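Local coordinates for sensor protein (Bacteroides thetaiotaomicron, PDB 2X7X) that binds fructose through its periplasmic domain, the sensing part of a hybrid two-component system that probably signals by histidine phosphorylation, at residues 11-16 with 21-26. Residues are numbered along the deposited sequence; the frame is centred on the assembly and turned at random.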
loop_
_atom_site.group_PDB
_atom_site.type_symbol
_atom_site.label_atom_id
_atom_site.label_comp_id
_atom_site.label_asym_id
_atom_site.label_seq_id
_atom_site.Cartn_x
_atom_site.Cartn_y
_atom_site.Cartn_z
ATOM N N VAL A 11 26.401 -9.206 -8.645
ATOM C CA VAL A 11 25.246 -9.853 -8.024
ATOM C C VAL A 11 25.090 -11.262 -8.572
ATOM O O VAL A 11 24.750 -11.465 -9.743
ATOM C CB VAL A 11 23.938 -9.043 -8.198
ATOM C CG1 VAL A 11 22.741 -9.782 -7.584
ATOM C CG2 VAL A 11 24.067 -7.658 -7.559
ATOM N N ALA A 12 25.368 -12.236 -7.715
ATOM C CA ALA A 12 25.189 -13.631 -8.072
ATOM C C ALA A 12 23.829 -14.069 -7.547
ATOM O O ALA A 12 23.604 -14.150 -6.328
ATOM C CB ALA A 12 26.307 -14.482 -7.496
ATOM N N GLN A 13 22.924 -14.338 -8.477
ATOM C CA GLN A 13 21.526 -14.572 -8.150
ATOM C C GLN A 13 21.190 -16.023 -8.457
ATOM O O GLN A 13 21.519 -16.516 -9.533
ATOM C CB GLN A 13 20.670 -13.613 -8.981
ATOM C CG GLN A 13 19.277 -13.364 -8.489
ATOM C CD GLN A 13 19.217 -12.478 -7.268
ATOM O OE1 GLN A 13 19.311 -12.962 -6.142
ATOM N NE2 GLN A 13 19.010 -11.180 -7.478
ATOM N N CYS A 14 20.540 -16.700 -7.512
ATOM C CA CYS A 14 20.284 -18.138 -7.626
ATOM C C CYS A 14 19.301 -18.509 -8.736
ATOM O O CYS A 14 19.323 -19.625 -9.263
ATOM C CB CYS A 14 19.814 -18.712 -6.283
ATOM S SG CYS A 14 18.348 -17.905 -5.561
ATOM N N SER A 15 18.439 -17.573 -9.099
ATOM C CA SER A 15 17.461 -17.844 -10.137
ATOM C C SER A 15 16.927 -16.569 -10.749
ATOM O O SER A 15 17.366 -15.475 -10.388
ATOM C CB SER A 15 16.308 -18.711 -9.595
ATOM O OG SER A 15 15.883 -18.287 -8.320
ATOM N N ASP A 16 15.979 -16.730 -11.676
ATOM C CA ASP A 16 15.382 -15.601 -12.401
ATOM C C ASP A 16 13.867 -15.738 -12.561
ATOM O O ASP A 16 13.390 -16.705 -13.144
ATOM C CB ASP A 16 16.024 -15.454 -13.773
ATOM C CG ASP A 16 15.368 -14.377 -14.590
ATOM O OD1 ASP A 16 15.462 -13.185 -14.182
ATOM O OD2 ASP A 16 14.729 -14.733 -15.613
ATOM N N HIS A 21 13.445 -10.274 -10.461
ATOM C CA HIS A 21 13.296 -9.117 -11.337
ATOM C C HIS A 21 13.044 -7.845 -10.537
ATOM O O HIS A 21 13.725 -6.837 -10.729
ATOM C CB HIS A 21 12.188 -9.336 -12.362
ATOM C CG HIS A 21 12.240 -8.372 -13.504
ATOM N ND1 HIS A 21 13.108 -8.526 -14.568
ATOM C CD2 HIS A 21 11.548 -7.229 -13.743
ATOM C CE1 HIS A 21 12.943 -7.524 -15.416
ATOM N NE2 HIS A 21 12.002 -6.724 -14.940
ATOM N N LYS A 22 12.092 -7.916 -9.612
ATOM C CA LYS A 22 11.774 -6.781 -8.760
ATOM C C LYS A 22 12.958 -6.313 -7.892
ATOM O O LYS A 22 13.177 -5.107 -7.734
ATOM C CB LYS A 22 10.565 -7.088 -7.879
ATOM C CG LYS A 22 9.945 -5.838 -7.282
ATOM C CD LYS A 22 9.033 -6.149 -6.136
ATOM C CE LYS A 22 8.712 -4.884 -5.374
ATOM N NZ LYS A 22 8.695 -5.144 -3.910
ATOM N N MET A 23 13.700 -7.258 -7.318
ATOM C CA MET A 23 14.859 -6.922 -6.492
ATOM C C MET A 23 15.983 -6.292 -7.332
ATOM O O MET A 23 16.519 -5.239 -6.969
ATOM C CB MET A 23 15.368 -8.160 -5.753
ATOM C CG MET A 23 16.591 -7.935 -4.886
ATOM S SD MET A 23 17.287 -9.502 -4.331
ATOM C CE MET A 23 18.687 -8.929 -3.403
ATOM N N ASN A 24 16.329 -6.942 -8.442
ATOM C CA ASN A 24 17.323 -6.420 -9.370
ATOM C C ASN A 24 17.070 -4.953 -9.731
ATOM O O ASN A 24 17.899 -4.086 -9.432
ATOM C CB ASN A 24 17.365 -7.285 -10.627
ATOM C CG ASN A 24 17.849 -8.702 -10.348
ATOM O OD1 ASN A 24 18.415 -8.985 -9.288
ATOM N ND2 ASN A 24 17.636 -9.595 -11.304
ATOM N N ASP A 25 15.911 -4.692 -10.338
ATOM C CA ASP A 25 15.488 -3.343 -10.708
ATOM C C ASP A 25 15.583 -2.374 -9.551
ATOM O O ASP A 25 15.865 -1.203 -9.766
ATOM C CB ASP A 25 14.050 -3.328 -11.229
ATOM C CG ASP A 25 13.890 -4.043 -12.560
ATOM O OD1 ASP A 25 12.728 -4.165 -12.997
ATOM O OD2 ASP A 25 14.892 -4.491 -13.166
ATOM N N GLU A 26 15.339 -2.846 -8.332
ATOM C CA GLU A 26 15.444 -1.992 -7.140
ATOM C C GLU A 26 16.896 -1.635 -6.824
ATOM O O GLU A 26 17.171 -0.577 -6.269
ATOM C CB GLU A 26 14.794 -2.653 -5.914
ATOM C CG GLU A 26 13.311 -2.364 -5.716
ATOM C CD GLU A 26 12.630 -3.293 -4.706
ATOM O OE1 GLU A 26 11.465 -3.025 -4.358
ATOM O OE2 GLU A 26 13.234 -4.288 -4.251
#
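Q13 and N24 join through one side-chain hydrogen bond: NE2 of Q13 donates to OD1 of N24 over 2.9 Å. The acceptor lies almost in the amide plane of Q13, the donor sits in the carbonyl plane of N24 on a lone pair, and the two amide planes, 23° apart, are nearly coplanar. The bond is bent, with 135° at the hydrogen. Q13 points from the end of strand 8-13 toward helix 18-31; CG anti to the backbone N (chi1 -160°) and a bend at chi2 bring its amide to the helix.

Van der Waals contact adds one pair: the extended M23 chain crosses that of Q13 at a slant and brings SD to 4.0 Å from NE2, not over the amide face.

The pair lies within the first beta-alpha-beta unit of the periplasmic binding protein fold, where N24 also touches I41 of strand 38-43. OE1 of Q13 accepts a weak hydrogen bond from the fructose-binding R20. A leucine in place of Q13 would probably leave OD1 of N24 without this donor and R20 without that acceptor. Q13 links strand to helix from the second shell of the sugar site, consistent with a part in positioning R20.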